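Local atomic coordinates of amino acid amide racemase (Ochrobactrum anthropi, PDB entry 6GIO), a protein that carries a covalently bound pyridoxal-5'-phosphate and belongs to the class-III aminotransferase family of PLP-dependent proteins. Residues E205-D210 with V240-G245; L249-Q254 with V263-G268; Q254-E259 with R347-A352. All blocks are in the same frame, centred on the assembly; numbering follows the deposited sequence.

Contact 1 (E205-D210 with V240-G245). With PLP (pyridoxal-5'-phosphate), chain G.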
loop_
_atom_site.group_PDB
_atom_site.type_symbol
_atom_site.label_atom_id
_atom_site.label_comp_id
_atom_site.label_asym_id
_atom_site.label_seq_id
_atom_site.Cartn_x
_atom_site.Cartn_y
_atom_site.Cartn_z
ATOM N N GLU C 205 -19.160 2.868 -7.549
ATOM C CA GLU C 205 -18.420 3.818 -8.360
ATOM C C GLU C 205 -19.429 4.806 -9.005
ATOM O O GLU C 205 -20.343 4.374 -9.719
ATOM C CB GLU C 205 -17.664 3.112 -9.502
ATOM C CG GLU C 205 -16.579 2.125 -9.109
ATOM C CD GLU C 205 -15.719 1.731 -10.307
ATOM O OE1 GLU C 205 -15.660 0.571 -10.687
ATOM O OE2 GLU C 205 -15.087 2.596 -10.895
ATOM N N PRO C 206 -19.249 6.119 -8.799
ATOM C CA PRO C 206 -20.160 7.117 -9.391
ATOM C C PRO C 206 -19.986 7.315 -10.891
ATOM O O PRO C 206 -20.872 7.835 -11.534
ATOM C CB PRO C 206 -19.866 8.386 -8.616
ATOM C CG PRO C 206 -18.460 8.234 -8.128
ATOM C CD PRO C 206 -18.192 6.752 -7.983
ATOM N N ILE C 207 -18.862 6.896 -11.428
ATOM C CA ILE C 207 -18.681 6.634 -12.856
ATOM C C ILE C 207 -17.939 5.337 -12.869
ATOM O O ILE C 207 -16.975 5.169 -12.128
ATOM C CB ILE C 207 -17.810 7.709 -13.554
ATOM C CG1 ILE C 207 -18.507 9.056 -13.437
ATOM C CG2 ILE C 207 -17.561 7.326 -15.007
ATOM C CD1 ILE C 207 -17.692 10.255 -13.855
ATOM N N LEU C 208 -18.389 4.387 -13.666
ATOM C CA LEU C 208 -17.767 3.086 -13.669
ATOM C C LEU C 208 -16.504 3.244 -14.493
ATOM O O LEU C 208 -16.603 3.495 -15.678
ATOM C CB LEU C 208 -18.706 2.074 -14.306
ATOM C CG LEU C 208 -18.273 0.606 -14.292
ATOM C CD1 LEU C 208 -18.602 0.008 -12.941
ATOM C CD2 LEU C 208 -18.944 -0.159 -15.408
ATOM N N SER C 209 -15.359 3.045 -13.860
ATOM C CA SER C 209 -14.042 3.460 -14.369
ATOM C C SER C 209 -13.469 2.453 -15.360
ATOM O O SER C 209 -13.674 2.595 -16.565
ATOM C CB SER C 209 -13.067 3.646 -13.201
ATOM O OG SER C 209 -12.989 2.468 -12.384
ATOM N N ASP C 210 -12.786 1.427 -14.856
ATOM C CA ASP C 210 -12.240 0.398 -15.733
ATOM C C ASP C 210 -13.315 -0.369 -16.484
ATOM O O ASP C 210 -13.035 -1.004 -17.494
ATOM C CB ASP C 210 -11.332 -0.553 -14.984
ATOM C CG ASP C 210 -9.905 -0.100 -15.022
ATOM O OD1 ASP C 210 -9.210 -0.350 -16.057
ATOM O OD2 ASP C 210 -9.493 0.535 -14.034
ATOM N N VAL C 240 -11.956 6.971 -5.784
ATOM C CA VAL C 240 -10.543 6.825 -6.035
ATOM C C VAL C 240 -10.163 7.365 -7.403
ATOM O O VAL C 240 -9.145 8.067 -7.539
ATOM C CB VAL C 240 -10.105 5.347 -5.877
ATOM C CG1 VAL C 240 -8.676 5.147 -6.413
ATOM C CG2 VAL C 240 -10.176 4.948 -4.415
ATOM N N LYS C 241 -10.984 7.072 -8.409
ATOM C CA LYS C 241 -10.619 7.388 -9.803
ATOM C C LYS C 241 -11.074 8.770 -10.265
ATOM O O LYS C 241 -10.347 9.427 -10.946
ATOM C CB LYS C 241 -11.199 6.324 -10.753
ATOM C CG LYS C 241 -10.878 6.507 -12.238
ATOM C CD LYS C 241 -9.468 6.099 -12.546
ATOM C CE LYS C 241 -9.278 5.929 -14.035
ATOM N NZ LYS C 241 -7.868 5.585 -14.363
ATOM N N VAL C 242 -12.276 9.199 -9.910
ATOM C CA VAL C 242 -12.884 10.393 -10.504
ATOM C C VAL C 242 -13.145 11.455 -9.433
ATOM O O VAL C 242 -13.881 12.439 -9.663
ATOM C CB VAL C 242 -14.220 10.073 -11.259
ATOM C CG1 VAL C 242 -14.005 9.120 -12.425
ATOM C CG2 VAL C 242 -15.296 9.543 -10.321
ATOM N N GLY C 243 -12.523 11.257 -8.263
ATOM C CA GLY C 243 -12.674 12.170 -7.129
ATOM C C GLY C 243 -11.837 13.433 -7.290
ATOM O O GLY C 243 -11.009 13.564 -8.233
ATOM N N LEU C 244 -12.093 14.345 -6.352
ATOM C CA LEU C 244 -11.264 15.507 -6.015
ATOM C C LEU C 244 -11.193 16.551 -7.118
ATOM O O LEU C 244 -10.118 16.858 -7.618
ATOM C CB LEU C 244 -9.882 15.068 -5.538
ATOM C CG LEU C 244 -9.937 14.275 -4.211
ATOM C CD1 LEU C 244 -8.531 13.956 -3.729
ATOM C CD2 LEU C 244 -10.724 14.990 -3.098
ATOM N N GLY C 245 -12.369 17.028 -7.516
ATOM C CA GLY C 245 -12.476 18.088 -8.484
ATOM C C GLY C 245 -12.521 17.708 -9.949
ATOM O O GLY C 245 -13.010 18.507 -10.750
HETATM N N1 PLP G . -11.084 1.939 -6.854
HETATM C C2 PLP G . -11.210 2.583 -8.041
HETATM C C2A PLP G . -12.515 3.139 -8.521
HETATM C C3 PLP G . -10.040 2.748 -8.940
HETATM O O3 PLP G . -10.182 3.378 -10.113
HETATM C C4 PLP G . -8.714 2.248 -8.525
HETATM C C4A PLP G . -7.528 2.425 -9.416
HETATM C C5 PLP G . -8.688 1.563 -7.184
HETATM C C6 PLP G . -9.883 1.453 -6.439
HETATM C C5A PLP G . -7.392 0.951 -6.678
HETATM O O4P PLP G . -6.279 1.851 -6.623
HETATM P P PLP G . -4.777 1.310 -6.610
HETATM O O1P PLP G . -4.036 2.479 -6.039
HETATM O O2P PLP G . -4.403 1.014 -8.051
HETATM O O3P PLP G . -4.781 0.107 -5.678
#

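Contact 2 (L249-Q254 with V263-G268). With PLP (pyridoxal-5'-phosphate), chain G.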
loop_
_atom_site.group_PDB
_atom_site.type_symbol
_atom_site.label_atom_id
_atom_site.label_comp_id
_atom_site.label_asym_id
_atom_site.label_seq_id
_atom_site.Cartn_x
_atom_site.Cartn_y
_atom_site.Cartn_z
ATOM N N LEU C 249 -17.117 19.006 -9.884
ATOM C CA LEU C 249 -17.501 19.271 -8.488
ATOM C C LEU C 249 -16.436 18.571 -7.684
ATOM O O LEU C 249 -15.696 17.759 -8.237
ATOM C CB LEU C 249 -18.886 18.726 -8.155
ATOM C CG LEU C 249 -20.137 19.347 -8.803
ATOM C CD1 LEU C 249 -21.329 18.422 -8.563
ATOM C CD2 LEU C 249 -20.453 20.736 -8.255
ATOM N N MET C 250 -16.344 18.878 -6.396
ATOM C CA MET C 250 -15.249 18.364 -5.597
ATOM C C MET C 250 -15.325 16.835 -5.588
ATOM O O MET C 250 -14.337 16.155 -5.854
ATOM C CB MET C 250 -15.279 18.947 -4.174
ATOM C CG MET C 250 -14.125 18.445 -3.279
ATOM S SD MET C 250 -12.441 18.804 -3.907
ATOM C CE MET C 250 -12.062 20.304 -3.000
ATOM N N HIS C 251 -16.515 16.304 -5.317
ATOM C CA HIS C 251 -16.732 14.847 -5.338
ATOM C C HIS C 251 -17.698 14.438 -6.430
ATOM O O HIS C 251 -18.783 15.031 -6.570
ATOM C CB HIS C 251 -17.276 14.365 -4.001
ATOM C CG HIS C 251 -16.511 14.872 -2.829
ATOM N ND1 HIS C 251 -15.218 14.470 -2.561
ATOM C CD2 HIS C 251 -16.862 15.738 -1.843
ATOM C CE1 HIS C 251 -14.799 15.091 -1.472
ATOM N NE2 HIS C 251 -15.775 15.866 -1.018
ATOM N N CYS C 252 -17.322 13.417 -7.201
ATOM C CA CYS C 252 -18.186 12.994 -8.277
ATOM C C CYS C 252 -19.562 12.610 -7.776
ATOM O O CYS C 252 -20.506 12.727 -8.489
ATOM C CB CYS C 252 -17.593 11.849 -9.072
ATOM S SG CYS C 252 -18.602 11.392 -10.516
ATOM N N PHE C 253 -19.681 12.106 -6.559
ATOM C CA PHE C 253 -21.024 11.705 -6.077
ATOM C C PHE C 253 -21.963 12.884 -5.890
ATOM O O PHE C 253 -23.203 12.688 -5.812
ATOM C CB PHE C 253 -20.937 10.880 -4.794
ATOM C CG PHE C 253 -20.476 11.639 -3.586
ATOM C CD1 PHE C 253 -21.382 12.375 -2.816
ATOM C CD2 PHE C 253 -19.158 11.538 -3.132
ATOM C CE1 PHE C 253 -20.966 13.030 -1.673
ATOM C CE2 PHE C 253 -18.751 12.167 -1.951
ATOM C CZ PHE C 253 -19.651 12.915 -1.233
ATOM N N GLN C 254 -21.415 14.100 -5.825
ATOM C CA GLN C 254 -22.273 15.280 -5.670
ATOM C C GLN C 254 -23.088 15.582 -6.938
ATOM O O GLN C 254 -24.053 16.321 -6.865
ATOM C CB GLN C 254 -21.466 16.526 -5.246
ATOM C CG GLN C 254 -20.840 16.412 -3.883
ATOM C CD GLN C 254 -19.921 17.546 -3.509
ATOM O OE1 GLN C 254 -18.920 17.822 -4.182
ATOM N NE2 GLN C 254 -20.201 18.147 -2.352
ATOM N N VAL C 263 -16.726 7.262 2.301
ATOM C CA VAL C 263 -16.104 7.626 1.043
ATOM C C VAL C 263 -14.670 7.133 1.028
ATOM O O VAL C 263 -13.969 7.256 2.041
ATOM C CB VAL C 263 -16.126 9.152 0.796
ATOM C CG1 VAL C 263 -15.543 9.463 -0.574
ATOM C CG2 VAL C 263 -17.543 9.713 0.899
ATOM N N VAL C 264 -14.258 6.566 -0.107
ATOM C CA VAL C 264 -12.896 6.041 -0.280
ATOM C C VAL C 264 -12.172 6.917 -1.287
ATOM O O VAL C 264 -12.714 7.214 -2.405
ATOM C CB VAL C 264 -12.926 4.570 -0.749
ATOM C CG1 VAL C 264 -11.500 3.977 -0.884
ATOM C CG2 VAL C 264 -13.766 3.731 0.206
ATOM N N PHE C 265 -10.976 7.402 -0.885
ATOM C CA PHE C 265 -10.182 8.257 -1.734
ATOM C C PHE C 265 -8.850 7.614 -2.097
ATOM O O PHE C 265 -8.328 6.780 -1.354
ATOM C CB PHE C 265 -9.884 9.578 -1.043
ATOM C CG PHE C 265 -11.100 10.398 -0.681
ATOM C CD1 PHE C 265 -11.644 11.274 -1.584
ATOM C CD2 PHE C 265 -11.607 10.373 0.613
ATOM C CE1 PHE C 265 -12.710 12.054 -1.238
ATOM C CE2 PHE C 265 -12.669 11.186 0.982
ATOM C CZ PHE C 265 -13.231 12.015 0.046
ATOM N N GLY C 266 -8.290 8.024 -3.230
ATOM C CA GLY C 266 -6.964 7.553 -3.599
ATOM C C GLY C 266 -6.410 8.241 -4.806
ATOM O O GLY C 266 -6.764 9.369 -5.120
ATOM N N LYS C 267 -5.526 7.530 -5.499
ATOM C CA LYS C 267 -4.924 8.029 -6.716
ATOM C C LYS C 267 -4.492 9.515 -6.564
ATOM O O LYS C 267 -3.499 9.812 -5.885
ATOM C CB LYS C 267 -5.854 7.778 -7.899
ATOM C CG LYS C 267 -5.762 6.361 -8.468
ATOM C CD LYS C 267 -6.689 6.139 -9.681
ATOM C CE LYS C 267 -6.497 4.769 -10.361
ATOM N NZ LYS C 267 -7.149 3.615 -9.697
ATOM N N GLY C 268 -5.234 10.431 -7.187
ATOM C CA GLY C 268 -4.879 11.841 -7.225
ATOM C C GLY C 268 -4.749 12.528 -5.879
ATOM O O GLY C 268 -4.149 13.578 -5.816
HETATM N N1 PLP G . -11.084 1.939 -6.854
HETATM C C2 PLP G . -11.210 2.583 -8.041
HETATM C C2A PLP G . -12.515 3.139 -8.521
HETATM C C3 PLP G . -10.040 2.748 -8.940
HETATM O O3 PLP G . -10.182 3.378 -10.113
HETATM C C4 PLP G . -8.714 2.248 -8.525
HETATM C C4A PLP G . -7.528 2.425 -9.416
HETATM C C5 PLP G . -8.688 1.563 -7.184
HETATM C C6 PLP G . -9.883 1.453 -6.439
HETATM C C5A PLP G . -7.392 0.951 -6.678
HETATM O O4P PLP G . -6.279 1.851 -6.623
HETATM P P PLP G . -4.777 1.310 -6.610
HETATM O O1P PLP G . -4.036 2.479 -6.039
HETATM O O2P PLP G . -4.403 1.014 -8.051
HETATM O O3P PLP G . -4.781 0.107 -5.678
#

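Contact 3 (Q254-E259 with R347-A352)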
loop_
_atom_site.group_PDB
_atom_site.type_symbol
_atom_site.label_atom_id
_atom_site.label_comp_id
_atom_site.label_asym_id
_atom_site.label_seq_id
_atom_site.Cartn_x
_atom_site.Cartn_y
_atom_site.Cartn_z
ATOM N N GLN C 254 -21.415 14.100 -5.825
ATOM C CA GLN C 254 -22.273 15.280 -5.670
ATOM C C GLN C 254 -23.088 15.582 -6.938
ATOM O O GLN C 254 -24.053 16.321 -6.865
ATOM C CB GLN C 254 -21.466 16.526 -5.246
ATOM C CG GLN C 254 -20.840 16.412 -3.883
ATOM C CD GLN C 254 -19.921 17.546 -3.509
ATOM O OE1 GLN C 254 -18.920 17.822 -4.182
ATOM N NE2 GLN C 254 -20.201 18.147 -2.352
ATOM N N HIS C 255 -22.693 15.017 -8.088
ATOM C CA HIS C 255 -23.497 15.072 -9.291
ATOM C C HIS C 255 -24.759 14.178 -9.176
ATOM O O HIS C 255 -25.692 14.345 -9.928
ATOM C CB HIS C 255 -22.694 14.565 -10.513
ATOM C CG HIS C 255 -21.551 15.441 -10.900
ATOM N ND1 HIS C 255 -21.723 16.657 -11.527
ATOM C CD2 HIS C 255 -20.215 15.277 -10.752
ATOM C CE1 HIS C 255 -20.539 17.207 -11.734
ATOM N NE2 HIS C 255 -19.609 16.390 -11.277
ATOM N N GLU C 256 -24.737 13.182 -8.288
ATOM C CA GLU C 256 -25.680 12.062 -8.333
ATOM C C GLU C 256 -26.654 12.055 -7.165
ATOM O O GLU C 256 -27.395 11.087 -7.026
ATOM C CB GLU C 256 -24.918 10.739 -8.353
ATOM C CG GLU C 256 -24.027 10.543 -9.577
ATOM C CD GLU C 256 -24.810 10.215 -10.821
ATOM O OE1 GLU C 256 -26.032 9.920 -10.701
ATOM O OE2 GLU C 256 -24.200 10.252 -11.920
ATOM N N GLY C 257 -26.657 13.109 -6.350
ATOM C CA GLY C 257 -27.648 13.241 -5.259
ATOM C C GLY C 257 -27.370 12.270 -4.109
ATOM O O GLY C 257 -28.270 11.895 -3.357
ATOM N N LEU C 258 -26.111 11.857 -3.980
ATOM C CA LEU C 258 -25.713 10.828 -2.994
ATOM C C LEU C 258 -25.253 11.451 -1.662
ATOM O O LEU C 258 -24.674 12.531 -1.636
ATOM C CB LEU C 258 -24.599 9.964 -3.595
ATOM C CG LEU C 258 -24.935 9.016 -4.760
ATOM C CD1 LEU C 258 -23.703 8.239 -5.171
ATOM C CD2 LEU C 258 -26.047 8.052 -4.356
ATOM N N GLU C 259 -25.543 10.774 -0.558
ATOM C CA GLU C 259 -25.090 11.199 0.788
ATOM C C GLU C 259 -24.502 9.984 1.441
ATOM O O GLU C 259 -25.174 9.316 2.224
ATOM C CB GLU C 259 -26.259 11.765 1.614
ATOM C CG GLU C 259 -26.702 13.118 1.113
ATOM C CD GLU C 259 -28.032 13.509 1.704
ATOM O OE1 GLU C 259 -29.074 13.120 1.157
ATOM O OE2 GLU C 259 -28.027 14.193 2.726
ATOM N N ARG C 347 -17.941 10.237 -23.514
ATOM C CA ARG C 347 -18.758 10.338 -22.270
ATOM C C ARG C 347 -17.831 10.612 -21.116
ATOM O O ARG C 347 -16.614 10.542 -21.241
ATOM C CB ARG C 347 -19.594 9.071 -22.038
ATOM C CG ARG C 347 -18.811 7.755 -22.127
ATOM C CD ARG C 347 -19.641 6.519 -21.718
ATOM N NE ARG C 347 -18.820 5.310 -21.833
ATOM C CZ ARG C 347 -18.805 4.498 -22.887
ATOM N NH1 ARG C 347 -19.579 4.719 -23.918
ATOM N NH2 ARG C 347 -17.997 3.463 -22.921
ATOM N N GLY C 348 -18.399 10.968 -19.992
ATOM C CA GLY C 348 -17.579 11.276 -18.834
ATOM C C GLY C 348 -18.120 12.461 -18.100
ATOM O O GLY C 348 -19.246 12.902 -18.358
ATOM N N ARG C 349 -17.337 12.967 -17.164
ATOM C CA ARG C 349 -17.632 14.250 -16.585
ATOM C C ARG C 349 -16.348 14.988 -16.422
ATOM O O ARG C 349 -15.350 14.393 -15.971
ATOM C CB ARG C 349 -18.297 14.132 -15.256
ATOM C CG ARG C 349 -19.566 13.356 -15.219
ATOM C CD ARG C 349 -20.180 13.628 -13.864
ATOM N NE ARG C 349 -21.425 12.903 -13.604
ATOM C CZ ARG C 349 -22.637 13.334 -13.922
ATOM N NH1 ARG C 349 -22.785 14.481 -14.571
ATOM N NH2 ARG C 349 -23.714 12.614 -13.604
ATOM N N GLY C 350 -16.377 16.283 -16.743
ATOM C CA GLY C 350 -15.235 17.151 -16.541
ATOM C C GLY C 350 -14.017 16.573 -17.236
ATOM O O GLY C 350 -14.075 16.252 -18.411
ATOM N N LEU C 351 -12.926 16.393 -16.503
ATOM C CA LEU C 351 -11.708 15.833 -17.088
ATOM C C LEU C 351 -11.545 14.304 -16.889
ATOM O O LEU C 351 -10.436 13.761 -16.935
ATOM C CB LEU C 351 -10.493 16.628 -16.598
ATOM C CG LEU C 351 -10.329 18.015 -17.256
ATOM C CD1 LEU C 351 -9.350 18.845 -16.459
ATOM C CD2 LEU C 351 -9.889 17.917 -18.719
ATOM N N ALA C 352 -12.672 13.617 -16.686
ATOM C CA ALA C 352 -12.719 12.153 -16.719
ATOM C C ALA C 352 -13.487 11.805 -17.974
ATOM O O ALA C 352 -14.709 11.853 -17.996
ATOM C CB ALA C 352 -13.407 11.592 -15.481
HETATM O O HOH W 1 -21.767 10.476 -12.167
#

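Contact 1 (E205-D210 with V240-G245)
In the pyridoxal-5'-phosphate pocket of this class-III aminotransferase fold, S209 and K241 close one side of the cofactor by packing S209 CB against K241 CG at 3.7 Å. No hydrogen bond runs between the two segments; van der Waals contact and a shared ligand join them. The backbone itself sets K241 CB 3.2 Å from PLP O3. With CG opposite N (chi1 -179°) and a bend at chi2, the K241 chain then lays CG against S209 CB and carries CG and CD past O3. The long aliphatic run of lysine thus serves as apolar wall, while NZ travels on to the carbonyl O of A51 and a salt bridge with E397. V240 rests over the face of the pyridine ring, with CG1 3.6 Å from PLP C4, and a branched side chain gives that flat surface two methyl groups to lie on.

On the other segment a polar clasp shapes the loop. E205 OE2 accepts from S209 OG at 2.6 Å on its syn side, and from S209 N at 3.0 Å from well above the carboxylate plane. Both donors come from one residue, so the carboxylate is tied back to the backbone and side chain four residues on, and E205 OE1 is satisfied by Y139 N. Held this way, E205 OE2 sits 3.5 Å from the methyl carbon PLP C2A. Farther from the cofactor V242 divides its methyls: CG2 meets P206 CG and CG1 meets I207 CD1, each at 4.1 Å, compact apolar groups suited to a buried place.

These loops follow strands 199-204 and 234-238, parallel neighbours in the mixed sheet that also holds strand 262-265. C252 touches both I207 and V242, and V240 leans on V264 of that adjoining strand.

Contact 2 (L249-Q254 with V263-G268)
H251 and F265 meet rim to rim, neither ring lying over the other. Their planes are inclined at 53° and their centroids stand 5.7 Å apart, with the side chains crossing at about a right angle. H251 CE1 comes to 3.7 Å from F265 CE1, arriving at the edge of the phenyl ring. One face of that ring is occupied by V263 CG1, two residues back on the same side of the strand. Histidine suits this place because it can be aromatic toward F265 and polar beyond it: NE2 is hydrogen-bonded to the backbone O of I97.

The second pair is F253 and V263, approaching from opposite directions, with F253 CE2 4.0 Å from V263 CG2. F253 CG is wedged between its own N and carbonyl carbon (chi1 69°), a rotation that swings the ring toward the strand. The short 3-10 segment holding F253 is tied by Q254: its OE1 takes H251 N at 3.1 Å, while Q254 N donates to H251 O at 2.9 Å.

Past the strand's end, K267 NZ is bonded covalently to PLP C4A at 1.3 Å, the Schiff-base linkage of this family. Strand 262-265 runs parallel to 234-238 and antiparallel to 276-281; V264 packs on helix 112-127, M250 on helix 300-315, and F253 reaches V237.

Contact 3 (Q254-E259 with R347-A352)
E256 OE2 is gripped by R349 NH2 at 2.9 Å and by a water whose O lies 2.5 Å from E256 OE2 and which donates to it. The same water accepts from R349 NE at 2.8 Å, so glutamate and arginine are joined twice, once directly and once through solvent. The arginine stands at the end of strand 343-349, where a type II' turn from R349 to A352 links it to the antiparallel strand 352-357 as a beta-hairpin; the glutamate lies in the loop leading to strand 262-265. The salt bridge therefore ties this hairpin to a loop of the other mixed sheet.

NH2 points at OE2 with an N-H...O angle of 155°. Relative to the guanidinium, OE2 lies at the edge, near its plane; relative to the carboxylate, NH2 comes from above, 52° out of plane. A bend at chi2 brings the carboxylate of E256 back to this edge, and its chain is buried against P216 of a loop and L221 of helix 220-229.

H255 supplies the flat side. The guanidinium stacks flat on the imidazole, planes 2° apart and centres 4.4 Å apart, while H255 CB lies over the middle of the guanidinium, 3.6 Å from R349 CZ. Because R349 is extended from CG to NE, its CD also lies over one face of the ring, in a CH-pi contact 3.7 Å from the centroid of the H255 ring. Arginine fits here by combining an apolar shaft, a flat face and an edge rich in donors. The H255 ring is steadied by a hydrogen bond between NE2 and T247 OG1.

G350 accommodates the positive phi of the turn, which A352 N closes on R349 O at 2.9 Å.

Contacts 1 and 2 are fully buried and share the cofactor, one lining its ring and the other carrying its lysine; contact 3 is partly buried, its E256 side chain about 14 Å from PLP. The chemistry follows place: van der Waals and aromatic packing, with no hydrogen bond between the segments, in the first two, a salt bridge and bridging water in the third. All three draw on the long passage between strands 234-238 and 262-265. Contacts 2 and 3 share Q254, and L249 CD1 touches H255. C252 of contact 2 packs against I207 and V242 of contact 1, whose I207 also meets R349, so the three form one continuous body.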